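PDB 5LSM: FMN-dependent nitronate monooxygenase from Shewanella oneidensis, which probably detoxifies propionate 3-nitronate by oxidising it with molecular oxygen to 3-oxopropanoate, nitrate and nitrite, with FMN as cofactor. Local coordinates for residues A[7-12]-A[36-41]; A[13-18]-A[235-240]; A[152-157]-A[171-176]; A[212-217]-A[230-235]; A[239-244]-A[334-339]. One frame throughout, in Å; residues are numbered along the deposited sequence.

Contact 1. Residues A[7-12]-A[36-41]; sequences RLFGIE and GGLGSL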
# COMPACT_ATOMS: atom_id res chain seq x y z
N ARG A 7 10.80 14.67 -23.24
CA ARG A 7 11.90 15.48 -23.80
C ARG A 7 13.27 14.97 -23.33
O ARG A 7 14.12 14.62 -24.16
CB ARG A 7 11.73 16.97 -23.46
N LEU A 8 13.45 14.80 -22.02
CA LEU A 8 14.75 14.36 -21.46
C LEU A 8 15.21 12.99 -22.00
O LEU A 8 16.41 12.75 -22.11
CB LEU A 8 14.72 14.36 -19.92
CG LEU A 8 16.08 14.06 -19.25
CD1 LEU A 8 17.01 15.26 -19.31
CD2 LEU A 8 15.93 13.57 -17.82
N PHE A 9 14.27 12.09 -22.27
CA PHE A 9 14.61 10.73 -22.68
C PHE A 9 14.56 10.62 -24.20
O PHE A 9 14.96 9.58 -24.76
CB PHE A 9 13.61 9.72 -22.11
CG PHE A 9 13.79 9.40 -20.64
CD1 PHE A 9 14.97 9.68 -19.96
CD2 PHE A 9 12.80 8.70 -19.96
CE1 PHE A 9 15.12 9.36 -18.62
CE2 PHE A 9 12.96 8.34 -18.63
CZ PHE A 9 14.13 8.67 -17.96
N GLY A 10 13.95 11.61 -24.85
CA GLY A 10 13.72 11.56 -26.28
C GLY A 10 12.74 10.48 -26.72
O GLY A 10 12.98 9.82 -27.72
N ILE A 11 11.63 10.33 -26.01
CA ILE A 11 10.59 9.33 -26.34
C ILE A 11 9.24 9.99 -26.56
O ILE A 11 9.01 11.13 -26.11
CB ILE A 11 10.42 8.25 -25.26
CG1 ILE A 11 10.15 8.87 -23.89
CG2 ILE A 11 11.64 7.35 -25.19
CD1 ILE A 11 9.93 7.86 -22.79
N GLU A 12 8.34 9.26 -27.19
CA GLU A 12 7.05 9.81 -27.57
C GLU A 12 6.06 9.75 -26.39
O GLU A 12 5.33 10.71 -26.15
CB GLU A 12 6.50 9.06 -28.79
CG GLU A 12 5.63 9.90 -29.71
CD GLU A 12 4.99 9.07 -30.82
OE1 GLU A 12 5.72 8.31 -31.49
OE2 GLU A 12 3.76 9.18 -31.03
N GLY A 36 6.91 3.66 -28.99
CA GLY A 36 7.04 5.07 -28.60
C GLY A 36 7.27 5.34 -27.11
O GLY A 36 7.30 6.51 -26.68
N GLY A 37 7.41 4.27 -26.32
CA GLY A 37 7.74 4.39 -24.90
C GLY A 37 9.20 4.09 -24.66
O GLY A 37 10.00 4.14 -25.59
N LEU A 38 9.55 3.77 -23.42
CA LEU A 38 10.93 3.38 -23.11
C LEU A 38 10.97 1.90 -22.77
O LEU A 38 10.42 1.49 -21.75
CB LEU A 38 11.49 4.21 -21.94
CG LEU A 38 12.97 4.04 -21.58
CD1 LEU A 38 13.88 4.73 -22.58
CD2 LEU A 38 13.26 4.58 -20.19
N GLY A 39 11.58 1.11 -23.65
CA GLY A 39 11.79 -0.32 -23.41
C GLY A 39 13.01 -0.56 -22.53
O GLY A 39 13.92 0.26 -22.51
N SER A 40 13.03 -1.68 -21.83
CA SER A 40 13.99 -1.91 -20.77
C SER A 40 14.56 -3.31 -20.83
O SER A 40 13.81 -4.29 -20.97
CB SER A 40 13.35 -1.69 -19.40
OG SER A 40 12.85 -0.37 -19.27
N LEU A 41 15.89 -3.40 -20.73
CA LEU A 41 16.60 -4.68 -20.66
C LEU A 41 17.05 -4.91 -19.22
O LEU A 41 17.86 -4.14 -18.69
CB LEU A 41 17.80 -4.70 -21.62
CG LEU A 41 18.64 -5.99 -21.63
CD1 LEU A 41 17.83 -7.19 -22.06
CD2 LEU A 41 19.88 -5.87 -22.51
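Phe9, in the last turn of helix 4-9, packs against Leu38, its CE2 4.1 Å from CD2 of Leu38. The two side chains cross at about a right angle, and the methyl approaches the ring obliquely. Gly10 then ends the helix in a Schellman motif, with positive phi, and its N bonds back to Arg7 O at 3.1 Å. Past this bend Ile11 spreads its branches over the other segment. With chi1 at 54°, CG1 stands between the backbone N and the carbonyl carbon, and CD1 reaches Leu38 CB at 4.1 Å, while CG2 of Ile11 rests 3.6 Å from Gly37 O. At Glu12 the backbone takes over: its N gives Gly36 O a weak hydrogen bond of 3.0 Å, bent to 124°. Gly36 O is also bonded by Phe13. A CB on Gly36 would come within 3.3 Å of Glu12 CB, and it would press on the preceding carbonyl as well. Phe9 also packs on strands 15-17 and 150-155, through Ile16 and Ile152, which is consistent with an N-terminal helix plugging the bottom of a TIM barrel.

Contact 2. Residues A[13-18]-A[235-240]; sequences FPIIQA and VQVGTA. With FMN (flavin mononucleotide), chain I.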
# COMPACT_ATOMS: atom_id res chain seq x y z
N PHE A 13 6.04 8.64 -25.66
CA PHE A 13 5.01 8.42 -24.66
C PHE A 13 5.64 8.27 -23.28
O PHE A 13 6.77 7.80 -23.16
CB PHE A 13 4.20 7.18 -25.00
CG PHE A 13 3.47 7.26 -26.31
CD1 PHE A 13 2.61 8.32 -26.60
CD2 PHE A 13 3.51 6.19 -27.21
CE1 PHE A 13 1.87 8.36 -27.77
CE2 PHE A 13 2.75 6.21 -28.38
CZ PHE A 13 1.95 7.31 -28.67
N PRO A 14 4.94 8.72 -22.23
CA PRO A 14 5.59 8.68 -20.93
C PRO A 14 5.32 7.36 -20.20
O PRO A 14 5.01 7.37 -19.00
CB PRO A 14 4.94 9.87 -20.19
CG PRO A 14 3.56 9.93 -20.76
CD PRO A 14 3.69 9.49 -22.20
N ILE A 15 5.49 6.25 -20.92
CA ILE A 15 5.43 4.90 -20.35
C ILE A 15 6.83 4.28 -20.37
O ILE A 15 7.51 4.28 -21.38
CB ILE A 15 4.53 3.98 -21.19
CG1 ILE A 15 3.16 4.63 -21.43
CG2 ILE A 15 4.36 2.64 -20.52
CD1 ILE A 15 2.46 5.08 -20.18
N ILE A 16 7.24 3.73 -19.23
CA ILE A 16 8.46 2.92 -19.16
C ILE A 16 8.01 1.51 -18.89
O ILE A 16 7.19 1.27 -18.00
CB ILE A 16 9.42 3.39 -18.03
CG1 ILE A 16 9.81 4.86 -18.26
CG2 ILE A 16 10.66 2.48 -17.95
CD1 ILE A 16 10.70 5.44 -17.18
N GLN A 17 8.48 0.58 -19.70
CA GLN A 17 8.24 -0.81 -19.44
C GLN A 17 9.25 -1.30 -18.42
O GLN A 17 10.47 -1.18 -18.61
CB GLN A 17 8.30 -1.58 -20.75
CG GLN A 17 8.52 -3.06 -20.59
CD GLN A 17 9.94 -3.44 -20.91
OE1 GLN A 17 10.47 -2.99 -21.92
NE2 GLN A 17 10.56 -4.24 -20.06
N ALA A 18 8.74 -1.81 -17.30
CA ALA A 18 9.60 -2.19 -16.17
C ALA A 18 10.58 -3.31 -16.54
O ALA A 18 10.18 -4.32 -17.13
CB ALA A 18 8.75 -2.61 -14.98
N VAL A 235 5.20 6.81 -16.10
CA VAL A 235 4.86 5.62 -15.32
C VAL A 235 5.70 4.43 -15.75
O VAL A 235 5.99 4.26 -16.93
CB VAL A 235 3.37 5.25 -15.43
CG1 VAL A 235 2.50 6.38 -14.91
CG2 VAL A 235 2.99 4.93 -16.87
N GLN A 236 6.05 3.59 -14.77
CA GLN A 236 6.77 2.38 -15.01
C GLN A 236 5.83 1.23 -14.78
O GLN A 236 5.28 1.08 -13.71
CB GLN A 236 8.00 2.27 -14.10
CG GLN A 236 8.91 1.10 -14.44
CD GLN A 236 10.33 1.25 -13.93
OE1 GLN A 236 10.81 0.44 -13.12
NE2 GLN A 236 11.03 2.21 -14.45
N VAL A 237 5.69 0.39 -15.80
CA VAL A 237 4.67 -0.62 -15.83
C VAL A 237 5.33 -1.97 -15.97
O VAL A 237 6.09 -2.18 -16.93
CB VAL A 237 3.72 -0.38 -16.99
CG1 VAL A 237 2.73 -1.53 -17.13
CG2 VAL A 237 3.00 0.92 -16.80
N GLY A 238 5.05 -2.87 -15.02
CA GLY A 238 5.66 -4.20 -14.97
C GLY A 238 4.67 -5.33 -15.17
O GLY A 238 4.62 -5.94 -16.24
N THR A 239 3.87 -5.60 -14.15
CA THR A 239 3.00 -6.76 -14.13
C THR A 239 2.08 -6.87 -15.36
O THR A 239 1.80 -7.97 -15.81
CB THR A 239 2.16 -6.74 -12.85
OG1 THR A 239 3.03 -6.82 -11.72
CG2 THR A 239 1.18 -7.88 -12.82
N ALA A 240 1.65 -5.74 -15.92
CA ALA A 240 0.65 -5.76 -16.99
C ALA A 240 1.23 -6.14 -18.37
O ALA A 240 0.47 -6.46 -19.27
CB ALA A 240 -0.08 -4.43 -17.07
N1 FMN I . 13.01 -3.86 -11.08
C2 FMN I . 14.34 -3.76 -11.35
O2 FMN I . 14.95 -2.70 -11.09
N3 FMN I . 15.04 -4.79 -11.88
C4 FMN I . 14.46 -5.96 -12.17
O4 FMN I . 15.11 -6.92 -12.65
C4A FMN I . 13.02 -6.13 -11.89
N5 FMN I . 12.40 -7.27 -12.19
C5A FMN I . 11.07 -7.41 -12.00
C6 FMN I . 10.50 -8.63 -12.37
C7 FMN I . 9.14 -8.83 -12.22
C7M FMN I . 8.57 -10.17 -12.60
C8 FMN I . 8.30 -7.74 -11.64
C8M FMN I . 6.81 -7.97 -11.46
C9 FMN I . 8.87 -6.52 -11.27
C9A FMN I . 10.25 -6.31 -11.42
N10 FMN I . 10.91 -5.08 -11.11
C10 FMN I . 12.30 -4.98 -11.32
C1' FMN I . 10.20 -3.93 -10.50
C2' FMN I . 9.60 -3.02 -11.56
O2' FMN I . 10.64 -2.16 -12.08
C3' FMN I . 8.47 -2.17 -10.98
O3' FMN I . 8.88 -1.60 -9.73
C4' FMN I . 7.18 -2.94 -10.71
O4' FMN I . 6.91 -3.97 -11.67
C5' FMN I . 6.03 -1.95 -10.66
O5' FMN I . 4.82 -2.57 -10.22
P FMN I . 3.82 -3.37 -11.19
O1P FMN I . 3.87 -2.71 -12.55
O2P FMN I . 2.50 -3.22 -10.49
O3P FMN I . 4.40 -4.74 -11.16
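Ile16 and Gln236 are bridge partners where strands 15-17 and 234-237, the first and eighth of the TIM barrel, pair to close the parallel sheet. Four backbone bonds alternate between the strands. Ile16 N to Val235 O (2.7 Å, 172°) and Ala18 N to Val237 O (2.7 Å, 174°) are nearly straight; Val235 N to Pro14 O and Val237 N to Ile16 O bend somewhat more. The amide of Gln236 is carried toward the cofactor, on the face of the sheet away from helix 221-229, by an extended chain with CG anti to the backbone N (chi1 -172°). Its CG lies 3.8 Å from Ala18 CB and its NE2 3.5 Å from Ile16 CG2, while its OE1 accepts the ribityl hydroxyl O2' of FMN at 2.8 Å. An alanine in place of Gln236 would probably leave O2' without this acceptor and open a gap beside Ile16 CG2 and Ala18 CB. Beyond the strand end, Gly238 N donates to FMN O1P at 2.7 Å; a CB on Gly238 would clash with O4' of the cofactor. Thr239 OG1 donates to FMN O3P at 2.6 Å. On the other face, Ile15 CD1 and Val235 CG2 lie side by side, with helix 221-229 covering the valine. Further out, Ser40 OG bonds Gln17 O and ties strand 15-17 to the second strand, and Gly325 N bonds the phosphate-gripping OG1 of Thr239.

Contact 3. Residues A[152-157]-A[171-176]; sequences ISTATT and AIIAQG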
# COMPACT_ATOMS: atom_id res chain seq x y z
N ILE A 152 18.64 6.79 -13.71
CA ILE A 152 17.50 6.72 -12.79
C ILE A 152 17.63 5.57 -11.78
O ILE A 152 18.35 4.60 -12.02
CB ILE A 152 16.18 6.56 -13.56
CG1 ILE A 152 16.12 5.21 -14.27
CG2 ILE A 152 16.01 7.68 -14.57
CD1 ILE A 152 14.79 4.95 -14.93
N SER A 153 16.94 5.70 -10.64
CA SER A 153 16.96 4.67 -9.60
C SER A 153 15.68 4.67 -8.80
O SER A 153 14.86 5.58 -8.93
CB SER A 153 18.14 4.84 -8.65
OG SER A 153 18.10 3.87 -7.61
N THR A 154 15.49 3.62 -7.99
CA THR A 154 14.22 3.41 -7.32
C THR A 154 14.28 3.96 -5.87
O THR A 154 15.25 3.79 -5.17
CB THR A 154 13.80 1.91 -7.37
OG1 THR A 154 13.25 1.59 -8.66
CG2 THR A 154 12.76 1.60 -6.32
N ALA A 155 13.26 4.72 -5.49
CA ALA A 155 13.07 5.17 -4.11
C ALA A 155 11.81 4.55 -3.55
O ALA A 155 10.77 4.60 -4.21
CB ALA A 155 12.95 6.67 -4.07
N THR A 156 11.89 3.99 -2.34
CA THR A 156 10.70 3.52 -1.63
C THR A 156 10.29 4.39 -0.45
O THR A 156 9.32 4.07 0.24
CB THR A 156 10.86 2.08 -1.10
OG1 THR A 156 11.86 2.04 -0.06
CG2 THR A 156 11.21 1.11 -2.24
N THR A 157 11.03 5.46 -0.21
CA THR A 157 10.66 6.46 0.78
C THR A 157 11.11 7.84 0.28
O THR A 157 11.90 7.95 -0.65
CB THR A 157 11.37 6.20 2.13
OG1 THR A 157 12.80 6.26 1.93
CG2 THR A 157 10.99 4.86 2.72
N ALA A 171 16.31 11.14 -12.62
CA ALA A 171 14.91 10.93 -12.24
C ALA A 171 14.84 9.84 -11.18
O ALA A 171 15.75 9.01 -11.05
CB ALA A 171 14.09 10.51 -13.46
N ILE A 172 13.71 9.81 -10.49
CA ILE A 172 13.46 8.90 -9.39
C ILE A 172 12.28 8.01 -9.74
O ILE A 172 11.23 8.53 -10.11
CB ILE A 172 13.07 9.70 -8.13
CG1 ILE A 172 14.23 10.57 -7.69
CG2 ILE A 172 12.65 8.76 -6.97
CD1 ILE A 172 13.91 11.44 -6.50
N ILE A 173 12.42 6.70 -9.57
CA ILE A 173 11.27 5.80 -9.67
C ILE A 173 10.67 5.61 -8.27
O ILE A 173 11.31 5.03 -7.39
CB ILE A 173 11.65 4.42 -10.26
CG1 ILE A 173 12.33 4.54 -11.63
CG2 ILE A 173 10.40 3.56 -10.41
CD1 ILE A 173 13.23 3.36 -11.96
N ALA A 174 9.46 6.10 -8.06
CA ALA A 174 8.75 5.91 -6.80
C ALA A 174 7.97 4.61 -6.84
O ALA A 174 6.90 4.57 -7.43
CB ALA A 174 7.78 7.07 -6.59
N GLN A 175 8.50 3.52 -6.26
CA GLN A 175 7.70 2.26 -6.24
C GLN A 175 6.95 2.05 -4.95
O GLN A 175 7.54 1.78 -3.92
CB GLN A 175 8.46 0.98 -6.62
CG GLN A 175 9.63 0.69 -5.74
CD GLN A 175 9.90 -0.79 -5.54
OE1 GLN A 175 10.54 -1.16 -4.57
NE2 GLN A 175 9.46 -1.63 -6.46
N GLY A 176 5.63 2.16 -5.06
CA GLY A 176 4.74 1.80 -3.99
C GLY A 176 4.82 0.33 -3.67
O GLY A 176 5.20 -0.47 -4.51
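The carbonyl O of Ile173 draws two groups from the neighbouring strand: Ala155 N at 2.7 Å (165°) and, as a CA-H...O contact, Thr154 CA at 3.3 Å. Ile173 N to Ser153 O (2.8 Å, 176°) and a longer bond from Gln175 N to Ala155 O complete the parallel register. On the face of Ile152, Thr154 and Ile173, the two isoleucines meet by their CD1 atoms at 3.7 Å. Gln175 has CG between its backbone N and carbonyl carbon (chi1 59°), which brings CG to 3.3 Å from Thr154 CG2; Thr156 CG2 lies 3.3 Å from Gln175 OE1. That OE1 accepts Gly184 N, and NE2 makes a weak bond to FMN O3'. An alanine at Gln175 would probably leave Gly184 N without its acceptor and open a gap beside the threonine methyls. On the reverse face Ala155 CB touches Ile172 CG2 at 3.6 Å. Both residues there pack on helix 158-166, the crossover of this beta-alpha-beta unit, while helix 197-207 reaches Ala155 and Ala174.

Contact 4. Residues A[212-217]-A[230-235]; sequences VIAAGG and MGASAV. With FMN (flavin mononucleotide), chain I.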
# COMPACT_ATOMS: atom_id res chain seq x y z
N VAL A 212 9.58 12.53 -11.50
CA VAL A 212 9.23 11.35 -10.75
C VAL A 212 8.41 10.41 -11.61
O VAL A 212 7.44 10.81 -12.26
CB VAL A 212 8.48 11.70 -9.45
CG1 VAL A 212 8.24 10.45 -8.62
CG2 VAL A 212 9.26 12.72 -8.64
N ILE A 213 8.88 9.17 -11.68
CA ILE A 213 8.22 8.07 -12.38
C ILE A 213 7.41 7.22 -11.40
O ILE A 213 7.92 6.76 -10.37
CB ILE A 213 9.27 7.17 -13.07
CG1 ILE A 213 10.10 7.99 -14.08
CG2 ILE A 213 8.58 5.99 -13.76
CD1 ILE A 213 11.54 7.55 -14.24
N ALA A 214 6.14 7.02 -11.71
CA ALA A 214 5.29 6.24 -10.84
C ALA A 214 5.40 4.75 -11.16
O ALA A 214 5.22 4.33 -12.31
CB ALA A 214 3.85 6.71 -10.93
N ALA A 215 5.72 3.97 -10.13
CA ALA A 215 5.71 2.51 -10.18
C ALA A 215 4.85 1.91 -9.04
O ALA A 215 4.94 2.34 -7.89
CB ALA A 215 7.13 2.00 -10.07
N GLY A 216 4.10 0.86 -9.36
CA GLY A 216 3.31 0.11 -8.38
C GLY A 216 1.81 0.19 -8.64
O GLY A 216 1.14 1.10 -8.19
N GLY A 217 1.29 -0.75 -9.43
CA GLY A 217 -0.15 -0.85 -9.66
C GLY A 217 -0.66 -0.08 -10.86
O GLY A 217 -1.85 0.13 -11.00
N MET A 230 -1.57 13.09 -10.33
CA MET A 230 -0.85 13.38 -9.10
C MET A 230 0.44 14.15 -9.34
O MET A 230 1.07 14.57 -8.37
CB MET A 230 -0.49 12.09 -8.37
CG MET A 230 -1.68 11.20 -8.05
SD MET A 230 -1.67 10.62 -6.36
CE MET A 230 -1.75 12.19 -5.52
N GLY A 231 0.91 14.20 -10.58
CA GLY A 231 2.13 14.96 -10.93
C GLY A 231 3.31 14.08 -11.33
O GLY A 231 4.42 14.55 -11.40
N ALA A 232 3.08 12.80 -11.58
CA ALA A 232 4.13 11.96 -12.16
C ALA A 232 4.53 12.45 -13.56
O ALA A 232 3.67 12.85 -14.33
CB ALA A 232 3.67 10.51 -12.23
N SER A 233 5.81 12.34 -13.91
CA SER A 233 6.27 12.69 -15.26
C SER A 233 6.21 11.51 -16.22
O SER A 233 6.46 11.66 -17.39
CB SER A 233 7.72 13.21 -15.21
OG SER A 233 7.79 14.46 -14.58
N ALA A 234 5.95 10.32 -15.68
CA ALA A 234 5.91 9.09 -16.46
C ALA A 234 5.47 7.97 -15.53
O ALA A 234 5.38 8.18 -14.30
CB ALA A 234 7.28 8.77 -17.05
N VAL A 235 5.20 6.81 -16.10
CA VAL A 235 4.86 5.62 -15.32
C VAL A 235 5.70 4.43 -15.75
O VAL A 235 5.99 4.26 -16.93
CB VAL A 235 3.37 5.25 -15.43
CG1 VAL A 235 2.50 6.38 -14.91
CG2 VAL A 235 2.99 4.93 -16.87
N1 FMN I . 13.01 -3.86 -11.08
C2 FMN I . 14.34 -3.76 -11.35
O2 FMN I . 14.95 -2.70 -11.09
N3 FMN I . 15.04 -4.79 -11.88
C4 FMN I . 14.46 -5.96 -12.17
O4 FMN I . 15.11 -6.92 -12.65
C4A FMN I . 13.02 -6.13 -11.89
N5 FMN I . 12.40 -7.27 -12.19
C5A FMN I . 11.07 -7.41 -12.00
C6 FMN I . 10.50 -8.63 -12.37
C7 FMN I . 9.14 -8.83 -12.22
C7M FMN I . 8.57 -10.17 -12.60
C8 FMN I . 8.30 -7.74 -11.64
C8M FMN I . 6.81 -7.97 -11.46
C9 FMN I . 8.87 -6.52 -11.27
C9A FMN I . 10.25 -6.31 -11.42
N10 FMN I . 10.91 -5.08 -11.11
C10 FMN I . 12.30 -4.98 -11.32
C1' FMN I . 10.20 -3.93 -10.50
C2' FMN I . 9.60 -3.02 -11.56
O2' FMN I . 10.64 -2.16 -12.08
C3' FMN I . 8.47 -2.17 -10.98
O3' FMN I . 8.88 -1.60 -9.73
C4' FMN I . 7.18 -2.94 -10.71
O4' FMN I . 6.91 -3.97 -11.67
C5' FMN I . 6.03 -1.95 -10.66
O5' FMN I . 4.82 -2.57 -10.22
P FMN I . 3.82 -3.37 -11.19
O1P FMN I . 3.87 -2.71 -12.55
O2P FMN I . 2.50 -3.22 -10.49
O3P FMN I . 4.40 -4.74 -11.16
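Ala232 meets Ala214 methyl to methyl, CB to CB at 4.0 Å, just after Gly231 has ended helix 221-229 in a Schellman motif with positive phi. Ser233 follows with a backbone bond: its N donates to Val212 O at 2.8 Å and 158°. At Ala234 the carbonyl O is held twice, by Ala214 N (2.9 Å, 169°) and by a CA-H...O contact from Ile213 CA at 3.4 Å; its CB faces Ile213 CG1 at 4.2 Å. Val235 adds a CA-H...O contact, its CA 3.3 Å from Ala214 O, and Ile213 CG2 comes within 3.8 Å of Val235 C. The bonds join the seventh and eighth barrel strands as far as Ala214; beyond Ala215 the chain turns at Gly216 and Gly217. Both glycines have positive phi, at which a CB would press on the preceding carbonyl. Gly217 N donates to FMN O2P at 2.9 Å, so the strand pair leads directly to the phosphate site. Helix 221-229 packs on Ala214 through Ala227 and completes the beta-alpha-beta unit. Helix 197-207 lies on Val212 and Ala214, Leu5 of helix 4-9 touches Ile213 and Ala234, and Met230 packs on Thr223 of the second subunit.

Contact 5. Residues A[239-244]-A[334-339]; sequences TAYLLC and IPAADL. With FMN (flavin mononucleotide), chain I.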
# COMPACT_ATOMS: atom_id res chain seq x y z
N THR A 239 3.87 -5.60 -14.15
CA THR A 239 3.00 -6.76 -14.13
C THR A 239 2.08 -6.87 -15.36
O THR A 239 1.80 -7.97 -15.81
CB THR A 239 2.16 -6.74 -12.85
OG1 THR A 239 3.03 -6.82 -11.72
CG2 THR A 239 1.18 -7.88 -12.82
N ALA A 240 1.65 -5.74 -15.92
CA ALA A 240 0.65 -5.76 -16.99
C ALA A 240 1.23 -6.14 -18.37
O ALA A 240 0.47 -6.46 -19.27
CB ALA A 240 -0.08 -4.43 -17.07
N TYR A 241 2.55 -6.18 -18.49
CA TYR A 241 3.18 -6.78 -19.69
C TYR A 241 3.40 -8.31 -19.64
O TYR A 241 3.84 -8.89 -20.63
CB TYR A 241 4.54 -6.11 -19.96
CG TYR A 241 4.44 -4.72 -20.51
CD1 TYR A 241 4.06 -4.51 -21.82
CD2 TYR A 241 4.76 -3.60 -19.72
CE1 TYR A 241 3.99 -3.22 -22.35
CE2 TYR A 241 4.74 -2.31 -20.25
CZ TYR A 241 4.35 -2.13 -21.57
OH TYR A 241 4.29 -0.87 -22.12
N LEU A 242 3.13 -8.95 -18.50
CA LEU A 242 3.65 -10.31 -18.25
C LEU A 242 2.96 -11.41 -19.06
O LEU A 242 3.44 -12.55 -19.09
CB LEU A 242 3.55 -10.67 -16.77
CG LEU A 242 4.54 -9.97 -15.83
CD1 LEU A 242 4.19 -10.31 -14.38
CD2 LEU A 242 5.98 -10.34 -16.15
N LEU A 243 1.84 -11.08 -19.70
CA LEU A 243 1.16 -12.04 -20.56
C LEU A 243 1.36 -11.73 -22.04
O LEU A 243 0.82 -12.44 -22.89
CB LEU A 243 -0.34 -12.07 -20.25
CG LEU A 243 -0.78 -12.66 -18.91
CD1 LEU A 243 -2.30 -12.79 -18.88
CD2 LEU A 243 -0.14 -14.01 -18.67
N CYS A 244 2.10 -10.66 -22.34
CA CYS A 244 2.39 -10.30 -23.74
C CYS A 244 3.24 -11.38 -24.37
O CYS A 244 4.08 -11.98 -23.70
CB CYS A 244 3.14 -8.97 -23.81
SG CYS A 244 2.15 -7.56 -23.29
N ILE A 334 -2.01 -9.63 -25.62
CA ILE A 334 -1.90 -8.95 -26.89
C ILE A 334 -0.50 -8.37 -27.08
O ILE A 334 0.23 -8.24 -26.13
CB ILE A 334 -2.95 -7.85 -27.03
CG1 ILE A 334 -2.82 -6.84 -25.90
CG2 ILE A 334 -4.35 -8.46 -27.06
CD1 ILE A 334 -3.39 -5.50 -26.24
N PRO A 335 -0.13 -8.03 -28.33
CA PRO A 335 1.22 -7.51 -28.54
C PRO A 335 1.51 -6.29 -27.67
O PRO A 335 0.67 -5.40 -27.57
CB PRO A 335 1.23 -7.13 -30.02
CG PRO A 335 0.24 -8.06 -30.65
CD PRO A 335 -0.82 -8.29 -29.61
N ALA A 336 2.71 -6.27 -27.08
CA ALA A 336 3.14 -5.23 -26.13
C ALA A 336 3.09 -3.82 -26.72
O ALA A 336 2.85 -2.84 -26.00
CB ALA A 336 4.55 -5.51 -25.64
N ALA A 337 3.38 -3.72 -28.01
CA ALA A 337 3.22 -2.43 -28.69
C ALA A 337 1.75 -1.96 -28.66
O ALA A 337 1.47 -0.81 -28.29
CB ALA A 337 3.72 -2.53 -30.12
N ASP A 338 0.82 -2.86 -28.97
CA ASP A 338 -0.62 -2.57 -28.87
C ASP A 338 -0.99 -2.17 -27.45
O ASP A 338 -1.70 -1.17 -27.23
CB ASP A 338 -1.47 -3.79 -29.27
CG ASP A 338 -1.34 -4.18 -30.75
OD1 ASP A 338 -1.15 -3.28 -31.61
OD2 ASP A 338 -1.51 -5.38 -31.07
N LEU A 339 -0.47 -2.93 -26.48
CA LEU A 339 -0.74 -2.67 -25.05
C LEU A 339 -0.15 -1.33 -24.59
O LEU A 339 -0.80 -0.57 -23.87
CB LEU A 339 -0.17 -3.81 -24.20
CG LEU A 339 -0.61 -3.91 -22.75
CD1 LEU A 339 -2.12 -4.03 -22.59
CD2 LEU A 339 0.07 -5.10 -22.12
N1 FMN I . 13.01 -3.86 -11.08
C2 FMN I . 14.34 -3.76 -11.35
O2 FMN I . 14.95 -2.70 -11.09
N3 FMN I . 15.04 -4.79 -11.88
C4 FMN I . 14.46 -5.96 -12.17
O4 FMN I . 15.11 -6.92 -12.65
C4A FMN I . 13.02 -6.13 -11.89
N5 FMN I . 12.40 -7.27 -12.19
C5A FMN I . 11.07 -7.41 -12.00
C6 FMN I . 10.50 -8.63 -12.37
C7 FMN I . 9.14 -8.83 -12.22
C7M FMN I . 8.57 -10.17 -12.60
C8 FMN I . 8.30 -7.74 -11.64
C8M FMN I . 6.81 -7.97 -11.46
C9 FMN I . 8.87 -6.52 -11.27
C9A FMN I . 10.25 -6.31 -11.42
N10 FMN I . 10.91 -5.08 -11.11
C10 FMN I . 12.30 -4.98 -11.32
C1' FMN I . 10.20 -3.93 -10.50
C2' FMN I . 9.60 -3.02 -11.56
O2' FMN I . 10.64 -2.16 -12.08
C3' FMN I . 8.47 -2.17 -10.98
O3' FMN I . 8.88 -1.60 -9.73
C4' FMN I . 7.18 -2.94 -10.71
O4' FMN I . 6.91 -3.97 -11.67
C5' FMN I . 6.03 -1.95 -10.66
O5' FMN I . 4.82 -2.57 -10.22
P FMN I . 3.82 -3.37 -11.19
O1P FMN I . 3.87 -2.71 -12.55
O2P FMN I . 2.50 -3.22 -10.49
O3P FMN I . 4.40 -4.74 -11.16
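Leu339 supplies much of the apolar contact through one methyl. With CG anti to the backbone N (chi1 -166°), its CD2 reaches into the bend of residues 240-244, 3.4 Å from Cys244 SG and 4.0 Å from Tyr241 CD1; the same methyl lies 3.2 Å from Ala240 O. Ala336 CB fits beside it, 3.9 Å from Cys244 SG and 4.0 Å from Tyr241 CD1. At the edge of the tyrosine ring, in its plane, stands Ala336 O, 3.8 Å from the ring carbon Tyr241 CE1. Polar links run through residues outside the two segments: Thr340 OG1 bonds both Ala336 O and Tyr241 OH, and Glu246 OE1 takes Ala336 N at the start of helix 336-342. Within segment 239-244, Cys244 N to Tyr241 O (3.0 Å) closes a type I turn that brings Tyr241 and Cys244 to the same partners. Here a C-terminal helix packs on the loop leaving the eighth strand of the TIM barrel, the loop in which Thr239 binds the FMN phosphate.

From the N terminus, contact 1 closes a short loop from the bottom of the barrel to its second strand. Contact 2 opens inside that loop, so the two cross, and then spans more than two hundred residues to join the first strand to the eighth. Contacts 3 and 4 are nested within contact 2, in series, each closing one beta-alpha-beta unit; Ile172 and Ala174 bond Ile213 between them. Contact 4 shares Val235 with contact 2, and Gln236 N of contact 2 bonds Ala214 O of contact 4. Contact 5 begins at Thr239 and Ala240, where contact 2 ends, and brings in the C-terminal helix. Contacts 2, 4 and 5 all touch the FMN phosphate.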